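Local coordinates for protein ribokinase RBSK (Mycobacterium tuberculosis, PDB 3GO6) that probably catalyses the magnesium-dependent transfer of a phosphoryl group from ATP to O-5 of D-ribose, supplying ribose 5-phosphate for nucleotide synthesis and the pentose phosphate pathway, at residues G26-V36 against A48-G59; V238-V249 against A282-P293. All coordinates share one frame; numbering follows the deposited sequence.

Contact 1 (G26-V36 against A48-G59); sequences GSVNMDLTFVV and AASLTRTPGGKG. With RIB (alpha-D-ribofuranose), chain C.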
loop_
_atom_site.group_PDB
_atom_site.type_symbol
_atom_site.label_atom_id
_atom_site.label_comp_id
_atom_site.label_asym_id
_atom_site.label_seq_id
_atom_site.Cartn_x
_atom_site.Cartn_y
_atom_site.Cartn_z
ATOM N N GLY A 26 -9.793 2.446 20.448
ATOM C CA GLY A 26 -8.978 1.710 19.481
ATOM C C GLY A 26 -8.550 2.524 18.292
ATOM O O GLY A 26 -8.525 3.770 18.349
ATOM N N SER A 27 -8.207 1.823 17.214
ATOM C CA SER A 27 -7.494 2.429 16.110
ATOM C C SER A 27 -8.368 2.732 14.904
ATOM O O SER A 27 -9.408 2.102 14.681
ATOM C CB SER A 27 -6.376 1.490 15.668
ATOM O OG SER A 27 -6.952 0.227 15.420
ATOM N N VAL A 28 -7.922 3.707 14.125
ATOM C CA VAL A 28 -8.595 4.090 12.887
ATOM C C VAL A 28 -7.495 4.347 11.856
ATOM O O VAL A 28 -6.567 5.116 12.104
ATOM C CB VAL A 28 -9.582 5.308 13.088
ATOM C CG1 VAL A 28 -8.868 6.549 13.737
ATOM C CG2 VAL A 28 -10.320 5.672 11.768
ATOM N N ASN A 29 -7.591 3.668 10.707
ATOM C CA ASN A 29 -6.537 3.664 9.693
ATOM C C ASN A 29 -7.197 3.881 8.353
ATOM O O ASN A 29 -8.336 3.466 8.168
ATOM C CB ASN A 29 -5.852 2.271 9.596
ATOM C CG ASN A 29 -5.198 1.829 10.889
ATOM O OD1 ASN A 29 -4.549 2.619 11.565
ATOM N ND2 ASN A 29 -5.373 0.545 11.244
ATOM N N MET A 30 -6.490 4.490 7.409
ATOM C CA MET A 30 -6.892 4.360 5.998
ATOM C C MET A 30 -6.321 3.041 5.428
ATOM O O MET A 30 -5.137 2.767 5.588
ATOM C CB MET A 30 -6.408 5.567 5.187
ATOM C CG MET A 30 -6.935 5.582 3.752
ATOM S SD MET A 30 -8.701 5.945 3.652
ATOM C CE MET A 30 -8.793 7.617 4.342
ATOM N N ASP A 31 -7.177 2.238 4.781
ATOM C CA ASP A 31 -6.831 0.908 4.308
ATOM C C ASP A 31 -6.565 0.938 2.820
ATOM O O ASP A 31 -7.372 1.475 2.050
ATOM C CB ASP A 31 -7.998 -0.072 4.535
ATOM C CG ASP A 31 -8.169 -0.480 5.992
ATOM O OD1 ASP A 31 -7.268 -0.196 6.810
ATOM O OD2 ASP A 31 -9.221 -1.093 6.319
ATOM N N LEU A 32 -5.460 0.326 2.423
ATOM C CA LEU A 32 -5.175 0.077 1.006
ATOM C C LEU A 32 -5.351 -1.437 0.830
ATOM O O LEU A 32 -4.594 -2.211 1.395
ATOM C CB LEU A 32 -3.760 0.518 0.654
ATOM C CG LEU A 32 -3.506 2.030 0.820
ATOM C CD1 LEU A 32 -2.042 2.325 0.593
ATOM C CD2 LEU A 32 -4.353 2.845 -0.143
ATOM N N THR A 33 -6.393 -1.833 0.113
ATOM C CA THR A 33 -6.719 -3.257 -0.043
ATOM C C THR A 33 -6.352 -3.691 -1.459
ATOM O O THR A 33 -6.827 -3.106 -2.434
ATOM C CB THR A 33 -8.195 -3.563 0.248
ATOM O OG1 THR A 33 -8.578 -3.026 1.522
ATOM C CG2 THR A 33 -8.471 -5.088 0.241
ATOM N N PHE A 34 -5.509 -4.719 -1.546
ATOM C CA PHE A 34 -4.965 -5.244 -2.794
ATOM C C PHE A 34 -5.485 -6.664 -2.981
ATOM O O PHE A 34 -5.445 -7.483 -2.046
ATOM C CB PHE A 34 -3.438 -5.341 -2.736
ATOM C CG PHE A 34 -2.715 -4.010 -2.627
ATOM C CD1 PHE A 34 -2.069 -3.473 -3.733
ATOM C CD2 PHE A 34 -2.628 -3.339 -1.410
ATOM C CE1 PHE A 34 -1.358 -2.254 -3.653
ATOM C CE2 PHE A 34 -1.929 -2.116 -1.307
ATOM C CZ PHE A 34 -1.299 -1.571 -2.427
ATOM N N VAL A 35 -5.958 -6.964 -4.189
ATOM C CA VAL A 35 -6.329 -8.349 -4.514
ATOM C C VAL A 35 -5.221 -8.956 -5.367
ATOM O O VAL A 35 -4.776 -8.334 -6.353
ATOM C CB VAL A 35 -7.713 -8.432 -5.209
ATOM C CG1 VAL A 35 -7.983 -9.871 -5.724
ATOM C CG2 VAL A 35 -8.806 -7.998 -4.257
ATOM N N VAL A 36 -4.758 -10.145 -4.963
ATOM C CA VAL A 36 -3.701 -10.885 -5.658
ATOM C C VAL A 36 -4.155 -12.338 -5.917
ATOM O O VAL A 36 -5.165 -12.793 -5.365
ATOM C CB VAL A 36 -2.385 -10.930 -4.818
ATOM C CG1 VAL A 36 -1.809 -9.502 -4.617
ATOM C CG2 VAL A 36 -2.617 -11.607 -3.466
ATOM N N ALA A 48 -0.567 -6.649 -8.210
ATOM C CA ALA A 48 -1.946 -6.783 -7.725
ATOM C C ALA A 48 -2.950 -6.636 -8.846
ATOM O O ALA A 48 -2.726 -5.885 -9.798
ATOM C CB ALA A 48 -2.249 -5.759 -6.649
ATOM N N ALA A 49 -4.077 -7.329 -8.702
ATOM C CA ALA A 49 -5.174 -7.260 -9.654
ATOM C C ALA A 49 -5.997 -5.973 -9.495
ATOM O O ALA A 49 -6.534 -5.436 -10.474
ATOM C CB ALA A 49 -6.079 -8.492 -9.479
ATOM N N SER A 50 -6.102 -5.486 -8.253
ATOM C CA SER A 50 -6.902 -4.304 -7.940
ATOM C C SER A 50 -6.404 -3.668 -6.643
ATOM O O SER A 50 -5.710 -4.309 -5.854
ATOM C CB SER A 50 -8.380 -4.660 -7.798
ATOM O OG SER A 50 -8.606 -5.527 -6.689
ATOM N N LEU A 51 -6.747 -2.398 -6.458
ATOM C CA LEU A 51 -6.388 -1.646 -5.259
ATOM C C LEU A 51 -7.550 -0.715 -4.931
ATOM O O LEU A 51 -8.051 0.006 -5.808
ATOM C CB LEU A 51 -5.098 -0.833 -5.478
ATOM C CG LEU A 51 -4.796 0.288 -4.455
ATOM C CD1 LEU A 51 -4.621 -0.298 -3.038
ATOM C CD2 LEU A 51 -3.581 1.112 -4.841
ATOM N N THR A 52 -7.999 -0.742 -3.684
ATOM C CA THR A 52 -8.951 0.257 -3.197
ATOM C C THR A 52 -8.345 1.000 -1.999
ATOM O O THR A 52 -7.463 0.475 -1.321
ATOM C CB THR A 52 -10.296 -0.365 -2.739
ATOM O OG1 THR A 52 -10.082 -1.239 -1.624
ATOM C CG2 THR A 52 -10.991 -1.122 -3.886
ATOM N N ARG A 53 -8.820 2.217 -1.759
ATOM C CA ARG A 53 -8.384 3.029 -0.627
ATOM C C ARG A 53 -9.654 3.369 0.162
ATOM O O ARG A 53 -10.504 4.104 -0.330
ATOM C CB ARG A 53 -7.659 4.289 -1.140
ATOM C CG ARG A 53 -7.197 5.237 -0.045
ATOM C CD ARG A 53 -6.377 6.403 -0.622
ATOM N NE ARG A 53 -5.977 7.321 0.454
ATOM C CZ ARG A 53 -6.732 8.313 0.931
ATOM N NH1 ARG A 53 -7.929 8.545 0.414
ATOM N NH2 ARG A 53 -6.276 9.090 1.923
ATOM N N THR A 54 -9.814 2.802 1.360
ATOM C CA THR A 54 -11.070 2.942 2.123
ATOM C C THR A 54 -10.797 3.119 3.623
ATOM O O THR A 54 -9.821 2.602 4.129
ATOM C CB THR A 54 -12.012 1.687 1.962
ATOM O OG1 THR A 54 -11.305 0.495 2.348
ATOM C CG2 THR A 54 -12.545 1.548 0.500
ATOM N N PRO A 55 -11.639 3.886 4.328
ATOM C CA PRO A 55 -11.481 4.002 5.785
ATOM C C PRO A 55 -11.638 2.655 6.493
ATOM O O PRO A 55 -12.509 1.841 6.121
ATOM C CB PRO A 55 -12.644 4.903 6.195
ATOM C CG PRO A 55 -12.991 5.662 4.985
ATOM C CD PRO A 55 -12.739 4.726 3.818
ATOM N N GLY A 56 -10.795 2.416 7.485
ATOM C CA GLY A 56 -10.925 1.220 8.330
ATOM C C GLY A 56 -10.191 1.394 9.639
ATOM O O GLY A 56 -10.261 2.460 10.256
ATOM N N GLY A 57 -9.444 0.367 10.039
ATOM C CA GLY A 57 -8.849 0.312 11.370
ATOM C C GLY A 57 -9.682 -0.599 12.254
ATOM O O GLY A 57 -10.910 -0.496 12.271
ATOM N N LYS A 58 -9.033 -1.486 13.010
ATOM C CA LYS A 58 -9.769 -2.397 13.907
ATOM C C LYS A 58 -10.803 -1.690 14.786
ATOM O O LYS A 58 -11.923 -2.175 14.951
ATOM C CB LYS A 58 -8.813 -3.166 14.832
ATOM C CG LYS A 58 -8.043 -4.260 14.141
ATOM C CD LYS A 58 -7.209 -5.049 15.174
ATOM C CE LYS A 58 -6.179 -5.915 14.470
ATOM N NZ LYS A 58 -6.724 -6.611 13.226
ATOM N N GLY A 59 -10.442 -0.561 15.375
ATOM C CA GLY A 59 -11.358 0.098 16.310
ATOM C C GLY A 59 -12.550 0.684 15.562
ATOM O O GLY A 59 -13.711 0.491 15.952
HETATM O O5 RIB C . -9.114 -6.207 10.880
HETATM C C5 RIB C . -8.827 -5.459 9.677
HETATM C C4 RIB C . -8.293 -4.069 10.070
HETATM O O4 RIB C . -6.976 -4.236 10.634
HETATM C C3 RIB C . -8.090 -3.141 8.885
HETATM O O3 RIB C . -9.176 -2.205 8.667
HETATM C C2 RIB C . -6.765 -2.458 9.170
HETATM O O2 RIB C . -6.910 -1.037 9.280
HETATM C C1 RIB C . -6.191 -3.072 10.438
HETATM O O1 RIB C . -6.371 -2.221 11.578
HETATM O O HOH W 1 -11.410 -0.402 4.857
HETATM O O HOH W 2 -9.209 -0.409 0.872
HETATM O O HOH W 3 -8.716 -4.278 -4.197
#

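Contact 2 (V238-V249 against A282-P293); sequences VTPVDTAGAGDV and ATLVSGVGDCAP. With RIB (alpha-D-ribofuranose), chain C.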
loop_
_atom_site.group_PDB
_atom_site.type_symbol
_atom_site.label_atom_id
_atom_site.label_comp_id
_atom_site.label_asym_id
_atom_site.label_seq_id
_atom_site.Cartn_x
_atom_site.Cartn_y
_atom_site.Cartn_z
ATOM N N VAL A 238 -20.947 -20.567 4.137
ATOM C CA VAL A 238 -21.009 -19.596 3.037
ATOM C C VAL A 238 -19.889 -19.823 2.031
ATOM O O VAL A 238 -18.858 -20.425 2.356
ATOM C CB VAL A 238 -20.949 -18.111 3.553
ATOM C CG1 VAL A 238 -22.141 -17.777 4.478
ATOM C CG2 VAL A 238 -19.631 -17.834 4.236
ATOM N N THR A 239 -20.084 -19.333 0.813
ATOM C CA THR A 239 -18.987 -19.211 -0.139
ATOM C C THR A 239 -18.324 -17.837 0.073
ATOM O O THR A 239 -18.944 -16.809 -0.187
ATOM C CB THR A 239 -19.487 -19.306 -1.596
ATOM O OG1 THR A 239 -20.306 -20.478 -1.767
ATOM C CG2 THR A 239 -18.317 -19.338 -2.561
ATOM N N PRO A 240 -17.069 -17.821 0.541
ATOM C CA PRO A 240 -16.430 -16.546 0.923
ATOM C C PRO A 240 -15.950 -15.748 -0.278
ATOM O O PRO A 240 -15.597 -16.321 -1.317
ATOM C CB PRO A 240 -15.216 -16.983 1.734
ATOM C CG PRO A 240 -14.864 -18.344 1.175
ATOM C CD PRO A 240 -16.152 -18.972 0.686
ATOM N N VAL A 241 -15.931 -14.428 -0.118
ATOM C CA VAL A 241 -15.388 -13.515 -1.120
ATOM C C VAL A 241 -14.112 -12.864 -0.586
ATOM O O VAL A 241 -13.105 -12.789 -1.289
ATOM C CB VAL A 241 -16.446 -12.456 -1.506
ATOM C CG1 VAL A 241 -15.825 -11.301 -2.274
ATOM C CG2 VAL A 241 -17.554 -13.118 -2.305
ATOM N N ASP A 242 -14.159 -12.414 0.669
ATOM C CA ASP A 242 -13.057 -11.681 1.281
ATOM C C ASP A 242 -13.213 -11.778 2.797
ATOM O O ASP A 242 -14.128 -11.199 3.356
ATOM C CB ASP A 242 -13.103 -10.212 0.815
ATOM C CG ASP A 242 -12.024 -9.347 1.444
ATOM O OD1 ASP A 242 -11.166 -9.858 2.198
ATOM O OD2 ASP A 242 -12.029 -8.127 1.153
ATOM N N THR A 243 -12.309 -12.507 3.446
ATOM C CA THR A 243 -12.360 -12.691 4.898
ATOM C C THR A 243 -11.875 -11.455 5.675
ATOM O O THR A 243 -12.115 -11.350 6.873
ATOM C CB THR A 243 -11.538 -13.902 5.348
ATOM O OG1 THR A 243 -10.179 -13.727 4.948
ATOM C CG2 THR A 243 -12.083 -15.199 4.718
ATOM N N ALA A 244 -11.184 -10.534 5.002
ATOM C CA ALA A 244 -10.673 -9.348 5.694
ATOM C C ALA A 244 -11.835 -8.560 6.296
ATOM O O ALA A 244 -12.895 -8.403 5.674
ATOM C CB ALA A 244 -9.868 -8.488 4.740
ATOM N N GLY A 245 -11.642 -8.115 7.530
ATOM C CA GLY A 245 -12.648 -7.327 8.200
ATOM C C GLY A 245 -13.660 -8.174 8.961
ATOM O O GLY A 245 -14.381 -7.654 9.785
ATOM N N ALA A 246 -13.734 -9.476 8.685
ATOM C CA ALA A 246 -14.800 -10.273 9.318
ATOM C C ALA A 246 -14.605 -10.433 10.820
ATOM O O ALA A 246 -15.591 -10.490 11.585
ATOM C CB ALA A 246 -14.953 -11.629 8.642
ATOM N N GLY A 247 -13.344 -10.536 11.239
ATOM C CA GLY A 247 -13.027 -10.622 12.670
ATOM C C GLY A 247 -13.470 -9.384 13.439
ATOM O O GLY A 247 -13.952 -9.484 14.557
ATOM N N ASP A 248 -13.308 -8.200 12.834
ATOM C CA ASP A 248 -13.771 -6.945 13.460
ATOM C C ASP A 248 -15.275 -6.922 13.547
ATOM O O ASP A 248 -15.833 -6.429 14.517
ATOM C CB ASP A 248 -13.295 -5.732 12.651
ATOM C CG ASP A 248 -11.792 -5.556 12.712
ATOM O OD1 ASP A 248 -11.191 -5.966 13.741
ATOM O OD2 ASP A 248 -11.207 -5.043 11.724
ATOM N N VAL A 249 -15.939 -7.450 12.516
ATOM C CA VAL A 249 -17.401 -7.580 12.543
ATOM C C VAL A 249 -17.835 -8.502 13.687
ATOM O O VAL A 249 -18.706 -8.154 14.488
ATOM C CB VAL A 249 -17.987 -8.057 11.177
ATOM C CG1 VAL A 249 -19.502 -8.283 11.306
ATOM C CG2 VAL A 249 -17.719 -7.003 10.070
ATOM N N ALA A 282 -20.056 -11.185 6.814
ATOM C CA ALA A 282 -19.002 -10.218 6.510
ATOM C C ALA A 282 -18.030 -10.765 5.452
ATOM O O ALA A 282 -17.450 -10.003 4.699
ATOM C CB ALA A 282 -18.264 -9.839 7.802
ATOM N N THR A 283 -17.887 -12.086 5.357
ATOM C CA THR A 283 -16.991 -12.682 4.362
ATOM C C THR A 283 -17.595 -12.725 2.948
ATOM O O THR A 283 -16.909 -13.078 1.989
ATOM C CB THR A 283 -16.543 -14.113 4.765
ATOM O OG1 THR A 283 -17.669 -15.006 4.658
ATOM C CG2 THR A 283 -16.001 -14.118 6.204
ATOM N N LEU A 284 -18.862 -12.370 2.823
ATOM C CA LEU A 284 -19.536 -12.400 1.528
ATOM C C LEU A 284 -19.279 -11.137 0.697
ATOM O O LEU A 284 -19.635 -11.089 -0.494
ATOM C CB LEU A 284 -21.037 -12.559 1.738
ATOM C CG LEU A 284 -21.534 -13.876 2.343
ATOM C CD1 LEU A 284 -23.021 -13.754 2.645
ATOM C CD2 LEU A 284 -21.299 -15.026 1.392
ATOM N N VAL A 285 -18.662 -10.138 1.338
ATOM C CA VAL A 285 -18.498 -8.788 0.794
ATOM C C VAL A 285 -17.010 -8.454 0.632
ATOM O O VAL A 285 -16.212 -8.657 1.553
ATOM C CB VAL A 285 -19.157 -7.727 1.743
ATOM C CG1 VAL A 285 -19.039 -6.332 1.179
ATOM C CG2 VAL A 285 -20.633 -8.040 1.983
ATOM N N SER A 286 -16.648 -7.935 -0.540
ATOM C CA SER A 286 -15.306 -7.406 -0.772
ATOM C C SER A 286 -15.130 -6.144 0.066
ATOM O O SER A 286 -16.042 -5.341 0.216
ATOM C CB SER A 286 -15.098 -7.059 -2.254
ATOM O OG SER A 286 -15.041 -8.247 -3.029
ATOM N N GLY A 287 -13.956 -5.940 0.611
ATOM C CA GLY A 287 -13.812 -4.736 1.393
ATOM C C GLY A 287 -13.846 -5.055 2.871
ATOM O O GLY A 287 -14.411 -6.076 3.311
ATOM N N VAL A 288 -13.224 -4.165 3.627
ATOM C CA VAL A 288 -12.834 -4.435 4.997
ATOM C C VAL A 288 -13.714 -3.603 5.925
ATOM O O VAL A 288 -14.392 -4.141 6.815
ATOM C CB VAL A 288 -11.319 -4.115 5.186
ATOM C CG1 VAL A 288 -10.872 -4.347 6.619
ATOM C CG2 VAL A 288 -10.472 -4.950 4.214
ATOM N N GLY A 289 -13.715 -2.290 5.702
ATOM C CA GLY A 289 -14.387 -1.357 6.613
ATOM C C GLY A 289 -15.889 -1.206 6.409
ATOM O O GLY A 289 -16.576 -0.615 7.250
ATOM N N ASP A 290 -16.404 -1.749 5.307
ATOM C CA ASP A 290 -17.812 -1.567 4.982
ATOM C C ASP A 290 -18.609 -2.880 4.868
ATOM O O ASP A 290 -19.688 -2.909 4.261
ATOM C CB ASP A 290 -17.948 -0.717 3.714
ATOM C CG ASP A 290 -19.350 -0.133 3.535
ATOM O OD1 ASP A 290 -19.853 0.559 4.454
ATOM O OD2 ASP A 290 -19.948 -0.353 2.462
ATOM N N CYS A 291 -18.136 -3.943 5.505
ATOM C CA CYS A 291 -18.768 -5.257 5.324
ATOM C C CYS A 291 -19.697 -5.737 6.452
ATOM O O CYS A 291 -20.233 -6.857 6.383
ATOM C CB CYS A 291 -17.690 -6.308 5.062
ATOM S SG CYS A 291 -16.536 -6.561 6.444
ATOM N N ALA A 292 -19.892 -4.916 7.483
ATOM C CA ALA A 292 -20.734 -5.318 8.622
ATOM C C ALA A 292 -22.225 -5.330 8.240
ATOM O O ALA A 292 -22.729 -4.368 7.666
ATOM C CB ALA A 292 -20.491 -4.407 9.811
ATOM N N PRO A 293 -22.932 -6.432 8.552
ATOM C CA PRO A 293 -24.331 -6.523 8.200
ATOM C C PRO A 293 -25.231 -5.751 9.168
ATOM O O PRO A 293 -24.859 -5.489 10.325
ATOM C CB PRO A 293 -24.603 -8.029 8.308
ATOM C CG PRO A 293 -23.727 -8.455 9.422
ATOM C CD PRO A 293 -22.454 -7.663 9.216
HETATM O O5 RIB C . -9.114 -6.207 10.880
HETATM C C5 RIB C . -8.827 -5.459 9.677
HETATM C C4 RIB C . -8.293 -4.069 10.070
HETATM O O4 RIB C . -6.976 -4.236 10.634
HETATM C C3 RIB C . -8.090 -3.141 8.885
HETATM O O3 RIB C . -9.176 -2.205 8.667
HETATM C C2 RIB C . -6.765 -2.458 9.170
HETATM O O2 RIB C . -6.910 -1.037 9.280
HETATM C C1 RIB C . -6.191 -3.072 10.438
HETATM O O1 RIB C . -6.371 -2.221 11.578
HETATM O O HOH W 4 -14.913 -4.810 9.395
#

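Contact 1 (G26-V36 against A48-G59)
Asp-31 and Thr-54 form one rung of an antiparallel beta ladder in the four-stranded lid sheet of the ribokinase fold; Asp-31 N donates to Thr-54 O at 2.7 Å, and Thr-54 N returns the bond to Asp-31 O. The aspartate illustrates how such a lid reads its sugar. Its CB rests 3.3 Å from Thr-54 O, and CG, anti to the carbonyl carbon (chi1 -74°), carries the carboxylate toward the ribose. The two oxygens divide the diol: OD1 accepts from ribose O2 and OD2 from O3, each at 2.6 Å, and a water that also bonds Thr-54 OG1 and Pro-55 O reaches OD2. Gly-56 CA packs beside OD2 at 3.5 Å. Gly-57 N also donates to O3, while Asn-29 ND2 meets O2 almost straight (170°) and is itself held by Glu-152.

The face with Met-30, Leu-32, Phe-34 and Leu-51 is largely apolar but includes Arg-53, and packs partly against the second subunit. Met-30 crosses Arg-53 at about a right angle, its CG 3.7 Å above the guanidinium plane; Arg-53 NH1 bonds Gln-87. Leu-51 CD1 makes a CH-pi contact 3.7 Å from the centroid of the Phe-34 ring, 13° off its normal.

Contact 2 (V238-V249 against A282-P293)
Val-241 and Asp-242 both aim their backbone N-H groups at Thr-283 O, at 2.7 Å and 3.1 Å, so that a single carbonyl ties the run-up to helix 246-257 to the type I turn from Ala-282 to Val-285. A type II turn from Thr-243 to Ala-246 then leads into that helix.

Asp-242 joins the two loops through its side chain. With CG anti to the backbone N (chi1 178°), its carboxylate reaches both ways: OD2 accepts Gly-287 N on the anti side at 3.0 Å, and OD1 takes Ala-244 N from above the carboxylate plane, making an Asx turn. Apolar groups pack farther along, where the helix starts. Thr-283 CG2 touches Ala-246 CB, and Ala-244 CB meets Val-288 CG2 at 3.6 Å. Val-249 wedges one branch, CG2, among Ala-282 CB, Cys-291 SG and Ala-292, while CG1 lies 3.7 Å from Pro-293 CD. Asp-248, the predicted proton acceptor, receives a bond from ribose O5 to OD2 at 2.5 Å.

Asp-242, Ala-244, Ala-282, Val-285 and Gly-287 line a site modelled with magnesium. Drawn almost wholly from residues without polar side chains, it is consistent with the potassium site predicted, where backbone oxygens would supply most ligands.

Overall arrangement
Contact 1 is mostly lid, its strand 50-56 running on into helix 58-68, and contact 2 belongs to the catalytic end of the larger domain; their centres lie about 12 Å apart with the ribose bound between them. Contact 1 grips the O1, O2 and O3 side and contact 2 the O5 end, where Lys-58 NZ of contact 1 adds only a weak bond. Val-288 makes the seam: Val-288 CG1 packs 3.7 Å from Asp-31 OD2, and Val-288 CG2 lies 3.8 Å from Thr-33 OG1. Val-288 CG1 also comes within 3.4 Å of RIB O3. A second seam brings Lys-58 CG to 3.6 Å from Asp-248 OD1. Glu-152 and Asn-61 complete the grip on the sugar, a pocket assembled from separate elements of the chain.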